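Local coordinates for takeout-like protein 1 (Epiphyas postvittana, PDB 3E8T) that encloses a ubiquinone-8 molecule within its fold and probably serves as a carrier of hydrophobic ligands in insects, at residues D86-A91 and L118-I123; K144-T149 and V193-A198. All blocks are in the same frame, centred on the assembly; numbering follows the deposited sequence.

Interaction 1 (D86-A91 and L118-I123). With UQ8 (Ubiquinone-8), chain B.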
ATOM      1  N   ASP A  86       5.284  -1.256 -11.265  1.00 15.50           N
ATOM      2  CA  ASP A  86       6.309  -1.700 -10.333  1.00 14.58           C
ATOM      3  C   ASP A  86       6.869  -0.462  -9.662  1.00 14.34           C
ATOM      4  O   ASP A  86       7.230   0.501 -10.334  1.00 15.94           O
ATOM      5  CB  ASP A  86       7.428  -2.414 -11.088  1.00 17.56           C
ATOM      6  CG  ASP A  86       7.005  -3.726 -11.613  1.00 22.89           C
ATOM      7  OD1 ASP A  86       6.785  -4.607 -10.773  1.00 25.14           O
ATOM      8  OD2 ASP A  86       6.879  -3.901 -12.836  1.00 27.40           O
ATOM      9  N   PHE A  87       6.909  -0.445  -8.335  1.00 14.24           N
ATOM     10  CA  PHE A  87       7.469   0.687  -7.612  1.00 13.39           C
ATOM     11  C   PHE A  87       8.069   0.243  -6.293  1.00 12.70           C
ATOM     12  O   PHE A  87       7.861  -0.894  -5.868  1.00 13.95           O
ATOM     13  CB  PHE A  87       6.405   1.797  -7.391  1.00 14.85           C
ATOM     14  CG  PHE A  87       5.199   1.396  -6.584  1.00 14.49           C
ATOM     15  CD1 PHE A  87       5.102   1.765  -5.259  1.00 15.94           C
ATOM     16  CD2 PHE A  87       4.147   0.695  -7.179  1.00 15.76           C
ATOM     17  CE1 PHE A  87       3.978   1.466  -4.504  1.00 16.15           C
ATOM     18  CE2 PHE A  87       3.019   0.372  -6.417  1.00 18.24           C
ATOM     19  CZ  PHE A  87       2.980   0.759  -5.077  1.00 16.87           C
ATOM     20  N   HIS A  88       8.780   1.141  -5.644  1.00 13.23           N
ATOM     21  CA  HIS A  88       9.340   0.844  -4.346  1.00 14.06           C
ATOM     22  C   HIS A  88       9.409   2.073  -3.483  1.00 14.55           C
ATOM     23  O   HIS A  88       9.305   3.202  -3.970  1.00 15.53           O
ATOM     24  CB  HIS A  88      10.720   0.174  -4.484  1.00 15.40           C
ATOM     25  CG  HIS A  88      11.776   1.075  -5.045  1.00 17.29           C
ATOM     26  ND1 HIS A  88      12.000   1.240  -6.399  1.00 18.24           N
ATOM     27  CD2 HIS A  88      12.660   1.887  -4.420  1.00 20.50           C
ATOM     28  CE1 HIS A  88      12.996   2.102  -6.580  1.00 20.46           C
ATOM     29  NE2 HIS A  88      13.412   2.512  -5.398  1.00 22.51           N
ATOM     30  N   LEU A  89       9.524   1.845  -2.164  1.00 14.37           N
ATOM     31  CA  LEU A  89       9.566   2.944  -1.208  1.00 14.56           C
ATOM     32  C   LEU A  89      10.026   2.460   0.152  1.00 13.92           C
ATOM     33  O   LEU A  89      10.102   1.249   0.384  1.00 14.62           O
ATOM     34  CB  LEU A  89       8.169   3.570  -1.065  1.00 15.87           C
ATOM     35  CG  LEU A  89       7.091   2.699  -0.378  1.00 15.69           C
ATOM     36  CD1 LEU A  89       5.975   3.621   0.079  1.00 18.53           C
ATOM     37  CD2 LEU A  89       6.552   1.627  -1.279  1.00 18.45           C
ATOM     38  N   ASP A  90      10.412   3.403   0.988  1.00 15.48           N
ATOM     39  CA  ASP A  90      10.456   3.209   2.418  1.00 14.24           C
ATOM     40  C   ASP A  90       9.145   3.638   2.998  1.00 14.94           C
ATOM     41  O   ASP A  90       8.581   4.628   2.558  1.00 18.50           O
ATOM     42  CB  ASP A  90      11.592   4.013   3.075  1.00 15.63           C
ATOM     43  CG  ASP A  90      12.982   3.628   2.581  1.00 18.43           C
ATOM     44  OD1 ASP A  90      13.156   2.549   1.998  1.00 21.61           O
ATOM     45  OD2 ASP A  90      13.906   4.462   2.816  1.00 25.57           O
ATOM     46  N   ALA A  91       8.631   2.899   3.978  1.00 14.48           N
ATOM     47  CA  ALA A  91       7.340   3.244   4.546  1.00 13.87           C
ATOM     48  C   ALA A  91       7.321   2.969   6.017  1.00 13.88           C
ATOM     49  O   ALA A  91       8.152   2.227   6.537  1.00 14.41           O
ATOM     50  CB  ALA A  91       6.292   2.403   3.892  1.00 17.03           C
ATOM     51  N   LEU A 118       9.674  -0.055   7.209  1.00 12.33           N
ATOM     52  CA  LEU A 118       9.936  -0.933   6.095  1.00 13.38           C
ATOM     53  C   LEU A 118      10.920  -0.233   5.157  1.00 13.42           C
ATOM     54  O   LEU A 118      10.688   0.889   4.737  1.00 15.69           O
ATOM     55  CB  LEU A 118       8.652  -1.200   5.320  1.00 15.53           C
ATOM     56  CG  LEU A 118       7.508  -1.764   6.118  1.00 18.49           C
ATOM     57  CD1 LEU A 118       6.205  -1.793   5.300  1.00 23.66           C
ATOM     58  CD2 LEU A 118       7.837  -3.119   6.680  1.00 19.42           C
ATOM     59  N   LYS A 119      12.031  -0.887   4.851  1.00 12.85           N
ATOM     60  CA  LYS A 119      13.051  -0.304   4.000  1.00 14.28           C
ATOM     61  C   LYS A 119      13.095  -1.056   2.695  1.00 12.92           C
ATOM     62  O   LYS A 119      13.282  -2.260   2.659  1.00 13.86           O
ATOM     63  CB  LYS A 119      14.403  -0.355   4.686  1.00 15.82           C
ATOM     64  CG  LYS A 119      15.484   0.375   3.916  1.00 20.72           C
ATOM     65  CD  LYS A 119      16.817   0.405   4.609  1.00 23.75           C
ATOM     66  CE  LYS A 119      17.800   1.304   3.776  1.00 26.98           C
ATOM     67  NZ  LYS A 119      19.263   1.262   4.141  1.00 31.80           N
ATOM     68  N   ASN A 120      12.927  -0.308   1.612  1.00 14.41           N
ATOM     69  CA  ASN A 120      13.010  -0.810   0.262  1.00 14.14           C
ATOM     70  C   ASN A 120      11.986  -1.904   0.032  1.00 13.58           C
ATOM     71  O   ASN A 120      12.308  -3.013  -0.413  1.00 14.65           O
ATOM     72  CB  ASN A 120      14.435  -1.274  -0.058  1.00 15.64           C
ATOM     73  CG  ASN A 120      14.711  -1.377  -1.533  1.00 16.83           C
ATOM     74  OD1 ASN A 120      14.033  -0.773  -2.344  1.00 19.98           O
ATOM     75  ND2 ASN A 120      15.721  -2.157  -1.861  1.00 19.27           N
ATOM     76  N   ILE A 121      10.728  -1.553   0.256  1.00 12.98           N
ATOM     77  CA  ILE A 121       9.657  -2.440  -0.106  1.00 13.31           C
ATOM     78  C   ILE A 121       9.314  -2.244  -1.582  1.00 13.66           C
ATOM     79  O   ILE A 121       9.049  -1.120  -1.991  1.00 15.52           O
ATOM     80  CB  ILE A 121       8.437  -2.382   0.875  1.00 16.36           C
ATOM     81  CG1 ILE A 121       7.408  -3.440   0.475  1.00 16.46           C
ATOM     82  CG2 ILE A 121       7.864  -0.999   0.928  1.00 19.14           C
ATOM     83  CD1 ILE A 121       6.278  -3.600   1.522  1.00 18.02           C
ATOM     84  N   HIS A 122       9.309  -3.333  -2.337  1.00 13.65           N
ATOM     85  CA  HIS A 122       8.925  -3.351  -3.727  1.00 13.70           C
ATOM     86  C   HIS A 122       7.541  -3.905  -3.876  1.00 14.55           C
ATOM     87  O   HIS A 122       7.168  -4.872  -3.210  1.00 16.45           O
ATOM     88  CB  HIS A 122       9.922  -4.172  -4.525  1.00 14.83           C
ATOM     89  CG  HIS A 122      11.238  -3.468  -4.709  1.00 16.81           C
ATOM     90  ND1 HIS A 122      11.707  -3.060  -5.942  1.00 19.18           N
ATOM     91  CD2 HIS A 122      12.121  -2.982  -3.809  1.00 18.36           C
ATOM     92  CE1 HIS A 122      12.838  -2.400  -5.785  1.00 21.41           C
ATOM     93  NE2 HIS A 122      13.131  -2.367  -4.511  1.00 20.86           N
ATOM     94  N   ILE A 123       6.744  -3.216  -4.693  1.00 14.31           N
ATOM     95  CA  ILE A 123       5.365  -3.528  -4.916  1.00 13.71           C
ATOM     96  C   ILE A 123       5.129  -3.757  -6.410  1.00 13.87           C
ATOM     97  O   ILE A 123       5.608  -3.012  -7.234  1.00 14.65           O
ATOM     98  CB  ILE A 123       4.415  -2.408  -4.447  1.00 15.94           C
ATOM     99  CG1 ILE A 123       4.667  -2.075  -2.988  1.00 19.94           C
ATOM    100  CG2 ILE A 123       2.969  -2.750  -4.679  1.00 16.80           C
ATOM    101  CD1 ILE A 123       4.335  -3.109  -2.048  1.00 23.33           C
TER
HETATM  102  C45 UQ8 B 221       2.488  -7.529  16.287  1.00 41.01           C
HETATM  103  C44 UQ8 B 221       3.247  -8.642  15.559  1.00 39.34           C
HETATM  104  C46 UQ8 B 221       4.071  -9.405  16.563  1.00 40.20           C
HETATM  105  C43 UQ8 B 221       4.126  -8.129  14.435  1.00 39.20           C
HETATM  106  C42 UQ8 B 221       3.383  -7.104  13.564  1.00 36.40           C
HETATM  107  C41 UQ8 B 221       2.308  -7.817  12.754  1.00 33.97           C
HETATM  108  C39 UQ8 B 221       2.311  -7.314  11.326  1.00 33.04           C
HETATM  109  C40 UQ8 B 221       1.057  -6.723  10.686  1.00 37.10           C
HETATM  110  C38 UQ8 B 221       3.439  -7.456  10.563  1.00 29.04           C
HETATM  111  C37 UQ8 B 221       3.561  -7.028   9.249  1.00 27.70           C
HETATM  112  C36 UQ8 B 221       5.055  -7.105   8.934  1.00 27.10           C
HETATM  113  C34 UQ8 B 221       5.412  -6.504   7.587  1.00 26.04           C
HETATM  114  C35 UQ8 B 221       6.770  -6.367   7.340  1.00 27.64           C
HETATM  115  C33 UQ8 B 221       4.425  -6.053   6.713  1.00 24.02           C
HETATM  116  C32 UQ8 B 221       4.576  -5.515   5.439  1.00 27.74           C
HETATM  117  C31 UQ8 B 221       3.353  -4.602   5.157  1.00 25.98           C
HETATM  118  C29 UQ8 B 221       3.307  -4.076   3.729  1.00 27.81           C
HETATM  119  C30 UQ8 B 221       3.604  -5.031   2.529  1.00 29.58           C
HETATM  120  C28 UQ8 B 221       3.002  -2.740   3.495  1.00 30.30           C
HETATM  121  C27 UQ8 B 221       2.932  -2.139   2.244  1.00 29.80           C
HETATM  122  C26 UQ8 B 221       1.917  -0.986   2.223  1.00 29.70           C
HETATM  123  C24 UQ8 B 221       2.029  -0.188   0.920  1.00 29.29           C
HETATM  124  C25 UQ8 B 221       3.269   0.676   0.635  1.00 31.99           C
HETATM  125  C23 UQ8 B 221       1.009  -0.254  -0.004  1.00 28.86           C
HETATM  126  C22 UQ8 B 221       0.936   0.408  -1.233  1.00 31.24           C
HETATM  127  C21 UQ8 B 221      -0.279  -0.057  -2.034  1.00 33.40           C
HETATM  128  C19 UQ8 B 221      -0.270   0.329  -3.514  1.00 34.02           C
HETATM  129  C20 UQ8 B 221      -1.418  -0.312  -4.293  1.00 34.05           C
HETATM  130  C18 UQ8 B 221      -0.167   1.842  -3.748  1.00 35.70           C
HETATM  131  C17 UQ8 B 221      -0.263   2.188  -5.241  1.00 38.34           C
HETATM  132  C16 UQ8 B 221       0.299   3.581  -5.571  1.00 42.71           C
HETATM  133  C14 UQ8 B 221      -0.174   3.985  -6.963  1.00 45.11           C
HETATM  134  C15 UQ8 B 221      -0.227   2.918  -8.073  1.00 46.33           C
HETATM  135  C13 UQ8 B 221      -0.587   5.287  -7.240  1.00 46.25           C
HETATM  136  C12 UQ8 B 221      -1.044   5.684  -8.494  1.00 46.77           C
HETATM  137  C11 UQ8 B 221      -0.808   7.179  -8.792  1.00 49.12           C
HETATM  138  C9  UQ8 B 221      -0.739   7.447 -10.307  1.00 50.96           C
HETATM  139  C10 UQ8 B 221      -1.345   6.301 -11.135  1.00 51.64           C
HETATM  140  C8  UQ8 B 221      -1.433   8.773 -10.604  1.00 51.26           C
HETATM  141  C7  UQ8 B 221      -2.755   8.599 -11.359  1.00 62.77           C
HETATM  142  C6  UQ8 B 221      -2.571   8.442 -12.887  1.00 52.06           C
HETATM  143  C1  UQ8 B 221      -3.303   7.461 -13.568  1.00 54.07           C
HETATM  144  C1M UQ8 B 221      -4.171   6.654 -12.833  1.00 59.53           C
HETATM  145  C2  UQ8 B 221      -3.175   7.272 -14.949  1.00 54.90           C
HETATM  146  O2  UQ8 B 221      -3.824   6.410 -15.548  1.00 50.23           O
HETATM  147  C3  UQ8 B 221      -2.313   8.074 -15.680  1.00 53.03           C
HETATM  148  O3  UQ8 B 221      -2.191   7.889 -17.025  1.00 53.28           O
HETATM  149  C3M UQ8 B 221      -3.208   8.617 -17.713  1.00 57.12           C
HETATM  150  C4  UQ8 B 221      -1.567   9.053 -15.033  1.00 51.72           C
HETATM  151  O4  UQ8 B 221      -0.722   9.833 -15.771  1.00 54.07           O
HETATM  152  C4M UQ8 B 221       0.175   9.021 -16.543  1.00 55.49           C
HETATM  153  C5  UQ8 B 221      -1.694   9.234 -13.649  1.00 57.52           C
HETATM  154  O5  UQ8 B 221      -1.027  10.118 -13.104  1.00 56.03           O
HETATM  155  O   HOH W   1       8.028  -4.244  -8.129  1.00 24.02           O
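An antiparallel ladder with a beta bulge joins 86-91 to 118-123 in the curved sheet of this takeout protein, whose inner side lines the ubiquinone tunnel. Phe87 and Ile123 form a hydrogen-bonded pair, as do Leu89 and Ile121; beyond Leu89 the register slips by one residue, so Ala91 pairs with Leu118. At the slip, where 118-123 turns a corner, Asp90 OD1 accepts a hydrogen bond from the backbone N-H of Asn120, N to OD1 2.9 Å, met nearly along the carboxylate C-O axis.

Phe87, Leu89, Leu118 and Ile121 turn to the ligand. Phe87 takes the crowded position at its first torsion (chi1 61°), with CG between the backbone N and the carbonyl carbon, and its ring lies beside Ile123, whose CB sits over one face toward the rim, 3.5 Å from Phe87 CZ. With CG1 anti to its backbone N (chi1 -175°), Ile121 carries CD1 to within 3.2 Å of ubiquinone C30, a tight fit against the isoprenoid tail.

The other face carries His88 and His122, their rings nearly parallel (12°) but slid apart. His88 ND1 is held by Asp72, and Asn120 is tied through ND2 to Asp154, beyond the two segments. His122 NE2 donates a weak hydrogen bond to Asn120 OD1 at 2.8 Å. The slide puts His88 CB, rather than its ring, over the centre of the His122 imidazole, a CH-pi contact 3.4 Å from the centroid.

Interaction 2 (K144-T149 and V193-A198). With UQ8 (Ubiquinone-8), chain B.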
ATOM      1  N   LYS A 144     -11.188  -2.019 -12.857  1.00 14.61           N
ATOM      2  CA  LYS A 144     -12.086  -3.106 -12.527  1.00 15.00           C
ATOM      3  C   LYS A 144     -11.547  -3.920 -11.350  1.00 15.44           C
ATOM      4  O   LYS A 144     -12.225  -4.022 -10.286  1.00 18.89           O
ATOM      5  CB  LYS A 144     -12.305  -3.999 -13.743  1.00 16.69           C
ATOM      6  CG  LYS A 144     -12.976  -3.285 -14.905  1.00 17.31           C
ATOM      7  CD  LYS A 144     -14.355  -2.731 -14.582  1.00 18.51           C
ATOM      8  CE  LYS A 144     -14.981  -2.065 -15.801  1.00 19.95           C
ATOM      9  NZ  LYS A 144     -16.408  -1.607 -15.510  1.00 22.89           N
ATOM     10  N   LYS A 145     -10.411  -4.547 -11.500  1.00 14.29           N
ATOM     11  CA  LYS A 145      -9.854  -5.410 -10.453  1.00 15.30           C
ATOM     12  C   LYS A 145      -8.373  -5.122 -10.356  1.00 13.52           C
ATOM     13  O   LYS A 145      -7.783  -4.519 -11.268  1.00 13.41           O
ATOM     14  CB  LYS A 145     -10.063  -6.908 -10.809  1.00 17.79           C
ATOM     15  CG  LYS A 145     -11.482  -7.296 -10.865  1.00 19.15           C
ATOM     16  CD  LYS A 145     -11.776  -8.776 -11.129  1.00 21.26           C
ATOM     17  CE  LYS A 145     -11.204  -9.718 -10.103  1.00 22.80           C
ATOM     18  NZ  LYS A 145     -11.615 -11.139 -10.458  1.00 23.56           N
ATOM     19  N   TYR A 146      -7.768  -5.553  -9.270  1.00 13.82           N
ATOM     20  CA  TYR A 146      -6.352  -5.462  -9.116  1.00 13.55           C
ATOM     21  C   TYR A 146      -5.809  -6.633  -8.350  1.00 13.97           C
ATOM     22  O   TYR A 146      -6.532  -7.339  -7.589  1.00 15.17           O
ATOM     23  CB  TYR A 146      -5.955  -4.143  -8.406  1.00 15.02           C
ATOM     24  CG  TYR A 146      -6.364  -4.120  -6.964  1.00 14.62           C
ATOM     25  CD1 TYR A 146      -5.492  -4.501  -5.956  1.00 17.54           C
ATOM     26  CD2 TYR A 146      -7.671  -3.759  -6.611  1.00 16.07           C
ATOM     27  CE1 TYR A 146      -5.897  -4.519  -4.638  1.00 19.48           C
ATOM     28  CE2 TYR A 146      -8.072  -3.761  -5.286  1.00 17.90           C
ATOM     29  CZ  TYR A 146      -7.177  -4.137  -4.321  1.00 18.54           C
ATOM     30  OH  TYR A 146      -7.615  -4.128  -3.008  1.00 23.57           O
ATOM     31  N   THR A 147      -4.503  -6.827  -8.505  1.00 14.56           N
ATOM     32  CA  THR A 147      -3.704  -7.685  -7.632  1.00 14.64           C
ATOM     33  C   THR A 147      -2.452  -6.953  -7.203  1.00 13.51           C
ATOM     34  O   THR A 147      -1.952  -6.128  -7.957  1.00 15.54           O
ATOM     35  CB  THR A 147      -3.263  -8.972  -8.314  1.00 18.41           C
ATOM     36  OG1 THR A 147      -2.422  -8.682  -9.404  1.00 20.16           O
ATOM     37  CG2 THR A 147      -4.451  -9.786  -8.816  1.00 21.48           C
ATOM     38  N   VAL A 148      -1.986  -7.219  -5.992  1.00 14.01           N
ATOM     39  CA  VAL A 148      -0.763  -6.635  -5.520  0.50 14.92           C
ATOM     40  C   VAL A 148       0.067  -7.721  -4.866  1.00 13.82           C
ATOM     41  O   VAL A 148      -0.466  -8.561  -4.119  1.00 16.90           O
ATOM     42  CB  VAL A 148      -1.025  -5.500  -4.540  0.50 17.84           C
ATOM     43  CG1 VAL A 148       0.244  -4.751  -4.258  0.50 18.98           C
ATOM     44  CG2 VAL A 148      -2.082  -4.560  -5.050  0.50 20.24           C
ATOM     45  N   THR A 149       1.355  -7.665  -5.117  1.00 14.10           N
ATOM     46  CA  THR A 149       2.341  -8.452  -4.412  1.00 14.40           C
ATOM     47  C   THR A 149       3.441  -7.512  -3.892  1.00 14.38           C
ATOM     48  O   THR A 149       3.603  -6.416  -4.378  1.00 14.71           O
ATOM     49  CB  THR A 149       2.956  -9.539  -5.267  1.00 16.60           C
ATOM     50  OG1 THR A 149       3.627  -8.930  -6.356  1.00 20.96           O
ATOM     51  CG2 THR A 149       1.889 -10.529  -5.778  1.00 21.27           C
ATOM     52  N   VAL A 193      -1.964  -6.403   5.835  1.00 13.55           N
ATOM     53  CA  VAL A 193      -1.606  -5.007   5.998  1.00 14.91           C
ATOM     54  C   VAL A 193      -1.565  -4.302   4.639  1.00 14.73           C
ATOM     55  O   VAL A 193      -2.132  -3.231   4.432  1.00 16.30           O
ATOM     56  CB  VAL A 193      -0.256  -4.918   6.752  1.00 16.59           C
ATOM     57  CG1 VAL A 193       0.172  -3.457   6.941  1.00 21.14           C
ATOM     58  CG2 VAL A 193      -0.372  -5.654   8.092  1.00 18.80           C
ATOM     59  N   MET A 194      -0.920  -4.950   3.668  1.00 14.29           N
ATOM     60  CA  MET A 194      -0.897  -4.443   2.302  0.50 15.55           C
ATOM     61  C   MET A 194      -2.326  -4.226   1.811  1.00 16.03           C
ATOM     62  O   MET A 194      -2.612  -3.213   1.180  1.00 17.58           O
ATOM     63  CB  MET A 194      -0.174  -5.429   1.368  0.50 15.45           C
ATOM     64  CG  MET A 194      -0.273  -5.043  -0.119  0.50 17.34           C
ATOM     65  SD  MET A 194       0.715  -6.130  -1.166  0.50 22.46           S
ATOM     66  CE  MET A 194      -0.139  -7.719  -1.048  0.50 22.08           C
ATOM     67  N   GLU A 195      -3.215  -5.185   2.061  1.00 15.78           N
ATOM     68  CA  GLU A 195      -4.590  -5.096   1.545  1.00 16.49           C
ATOM     69  C   GLU A 195      -5.329  -3.941   2.179  1.00 16.38           C
ATOM     70  O   GLU A 195      -6.161  -3.279   1.526  1.00 16.51           O
ATOM     71  CB  GLU A 195      -5.352  -6.388   1.746  1.00 20.17           C
ATOM     72  CG  GLU A 195      -6.834  -6.334   1.358  1.00 22.68           C
ATOM     73  CD  GLU A 195      -7.206  -6.067  -0.131  1.00 29.97           C
ATOM     74  OE1 GLU A 195      -6.379  -5.689  -1.016  1.00 31.07           O
ATOM     75  OE2 GLU A 195      -8.425  -6.213  -0.407  1.00 35.17           O
ATOM     76  N   ALA A 196      -5.095  -3.671   3.459  1.00 15.37           N
ATOM     77  CA  ALA A 196      -5.787  -2.558   4.156  1.00 15.36           C
ATOM     78  C   ALA A 196      -5.453  -1.259   3.413  1.00 15.32           C
ATOM     79  O   ALA A 196      -6.274  -0.339   3.289  1.00 17.11           O
ATOM     80  CB  ALA A 196      -5.310  -2.473   5.623  1.00 15.91           C
ATOM     81  N   ALA A 197      -4.217  -1.167   2.954  1.00 14.61           N
ATOM     82  CA  ALA A 197      -3.817   0.030   2.216  1.00 13.55           C
ATOM     83  C   ALA A 197      -4.300   0.000   0.777  1.00 13.33           C
ATOM     84  O   ALA A 197      -4.840   0.979   0.266  1.00 13.96           O
ATOM     85  CB  ALA A 197      -2.340   0.196   2.276  1.00 14.59           C
ATOM     86  N   ALA A 198      -4.047  -1.123   0.103  1.00 13.47           N
ATOM     87  CA  ALA A 198      -4.320  -1.207  -1.322  1.00 14.28           C
ATOM     88  C   ALA A 198      -5.792  -1.014  -1.657  1.00 14.55           C
ATOM     89  O   ALA A 198      -6.139  -0.405  -2.657  1.00 15.65           O
ATOM     90  CB  ALA A 198      -3.825  -2.553  -1.877  1.00 15.19           C
TER
HETATM   91  C45 UQ8 B 221       2.488  -7.529  16.287  1.00 41.01           C
HETATM   92  C44 UQ8 B 221       3.247  -8.642  15.559  1.00 39.34           C
HETATM   93  C46 UQ8 B 221       4.071  -9.405  16.563  1.00 40.20           C
HETATM   94  C43 UQ8 B 221       4.126  -8.129  14.435  1.00 39.20           C
HETATM   95  C42 UQ8 B 221       3.383  -7.104  13.564  1.00 36.40           C
HETATM   96  C41 UQ8 B 221       2.308  -7.817  12.754  1.00 33.97           C
HETATM   97  C39 UQ8 B 221       2.311  -7.314  11.326  1.00 33.04           C
HETATM   98  C40 UQ8 B 221       1.057  -6.723  10.686  1.00 37.10           C
HETATM   99  C38 UQ8 B 221       3.439  -7.456  10.563  1.00 29.04           C
HETATM  100  C37 UQ8 B 221       3.561  -7.028   9.249  1.00 27.70           C
HETATM  101  C36 UQ8 B 221       5.055  -7.105   8.934  1.00 27.10           C
HETATM  102  C34 UQ8 B 221       5.412  -6.504   7.587  1.00 26.04           C
HETATM  103  C35 UQ8 B 221       6.770  -6.367   7.340  1.00 27.64           C
HETATM  104  C33 UQ8 B 221       4.425  -6.053   6.713  1.00 24.02           C
HETATM  105  C32 UQ8 B 221       4.576  -5.515   5.439  1.00 27.74           C
HETATM  106  C31 UQ8 B 221       3.353  -4.602   5.157  1.00 25.98           C
HETATM  107  C29 UQ8 B 221       3.307  -4.076   3.729  1.00 27.81           C
HETATM  108  C30 UQ8 B 221       3.604  -5.031   2.529  1.00 29.58           C
HETATM  109  C28 UQ8 B 221       3.002  -2.740   3.495  1.00 30.30           C
HETATM  110  C27 UQ8 B 221       2.932  -2.139   2.244  1.00 29.80           C
HETATM  111  C26 UQ8 B 221       1.917  -0.986   2.223  1.00 29.70           C
HETATM  112  C24 UQ8 B 221       2.029  -0.188   0.920  1.00 29.29           C
HETATM  113  C25 UQ8 B 221       3.269   0.676   0.635  1.00 31.99           C
HETATM  114  C23 UQ8 B 221       1.009  -0.254  -0.004  1.00 28.86           C
HETATM  115  C22 UQ8 B 221       0.936   0.408  -1.233  1.00 31.24           C
HETATM  116  C21 UQ8 B 221      -0.279  -0.057  -2.034  1.00 33.40           C
HETATM  117  C19 UQ8 B 221      -0.270   0.329  -3.514  1.00 34.02           C
HETATM  118  C20 UQ8 B 221      -1.418  -0.312  -4.293  1.00 34.05           C
HETATM  119  C18 UQ8 B 221      -0.167   1.842  -3.748  1.00 35.70           C
HETATM  120  C17 UQ8 B 221      -0.263   2.188  -5.241  1.00 38.34           C
HETATM  121  C16 UQ8 B 221       0.299   3.581  -5.571  1.00 42.71           C
HETATM  122  C14 UQ8 B 221      -0.174   3.985  -6.963  1.00 45.11           C
HETATM  123  C15 UQ8 B 221      -0.227   2.918  -8.073  1.00 46.33           C
HETATM  124  C13 UQ8 B 221      -0.587   5.287  -7.240  1.00 46.25           C
HETATM  125  C12 UQ8 B 221      -1.044   5.684  -8.494  1.00 46.77           C
HETATM  126  C11 UQ8 B 221      -0.808   7.179  -8.792  1.00 49.12           C
HETATM  127  C9  UQ8 B 221      -0.739   7.447 -10.307  1.00 50.96           C
HETATM  128  C10 UQ8 B 221      -1.345   6.301 -11.135  1.00 51.64           C
HETATM  129  C8  UQ8 B 221      -1.433   8.773 -10.604  1.00 51.26           C
HETATM  130  C7  UQ8 B 221      -2.755   8.599 -11.359  1.00 62.77           C
HETATM  131  C6  UQ8 B 221      -2.571   8.442 -12.887  1.00 52.06           C
HETATM  132  C1  UQ8 B 221      -3.303   7.461 -13.568  1.00 54.07           C
HETATM  133  C1M UQ8 B 221      -4.171   6.654 -12.833  1.00 59.53           C
HETATM  134  C2  UQ8 B 221      -3.175   7.272 -14.949  1.00 54.90           C
HETATM  135  O2  UQ8 B 221      -3.824   6.410 -15.548  1.00 50.23           O
HETATM  136  C3  UQ8 B 221      -2.313   8.074 -15.680  1.00 53.03           C
HETATM  137  O3  UQ8 B 221      -2.191   7.889 -17.025  1.00 53.28           O
HETATM  138  C3M UQ8 B 221      -3.208   8.617 -17.713  1.00 57.12           C
HETATM  139  C4  UQ8 B 221      -1.567   9.053 -15.033  1.00 51.72           C
HETATM  140  O4  UQ8 B 221      -0.722   9.833 -15.771  1.00 54.07           O
HETATM  141  C4M UQ8 B 221       0.175   9.021 -16.543  1.00 55.49           C
HETATM  142  C5  UQ8 B 221      -1.694   9.234 -13.649  1.00 57.52           C
HETATM  143  O5  UQ8 B 221      -1.027  10.118 -13.104  1.00 56.03           O
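The Tyr146 ring has the Glu195 carboxylate at its edge, OE1 lying near the ring plane, while the methyl of Ala198 approaches obliquely, CB standing 4.0 Å from Tyr146 CE1. Phe202, further along the same helix, also meets this ring, their planes inclined by about 35°. Tyr146 CG occupies the crowded position between backbone N and carbonyl carbon (chi1 69°), which extends the phenol from the strand to the helix. There Tyr146 OH donates to Glu195 OE1 at 2.8 Å, arriving from above the carboxylate plane, which is turned 29° from the ring. Glu195 reaches it by bending at chi2. A phenylalanine here would remove the Tyr146 hydroxyl and with it this hydrogen bond, and is likely to leave the Glu195 carboxylate less firmly fixed against the strand.

Two residues along the strand, Val148 also faces the helix. Its CG1 meets Met194 SD at 3.4 Å, the two side chains crossing obliquely, and CG2 lies against the Ala198 methyl. The Met194 chain runs extended to SD and then bends at chi3, which lays CE 3.2 Å from the backbone O of Val148.

On the ligand side, Val193 CG2 closes to 3.1 Å on ubiquinone C40, and Met194 CB reaches C30. The long helix 182-211 thus packs against strand 139-153 and helps enclose the isoprenoid tail, as in the alpha/beta-wrap fold of takeout and juvenile hormone binding proteins, a long helix wrapped in a strongly curved antiparallel sheet.

Interaction 1 joins strands 82-100 and 113-133 within the antiparallel sheet, whereas interaction 2 joins the next strand, 139-153, to helix 182-211. They lie in series along the chain, the first closing before the second opens, with centres about 14 Å apart. Because strands 113-133 and 139-153 are neighbours in the sheet, the two contacts meet directly: Ile123 CG2 packs on Val148 CG1 at 3.4 Å. Both also reach the same ubiquinone-8, and Ile121 of interaction 1 and Met194 of interaction 2 approach the same methyl, C30. Sheet and helix therefore form adjoining parts of one tunnel wall, consistent with a carrier for elongated hydrophobic molecules.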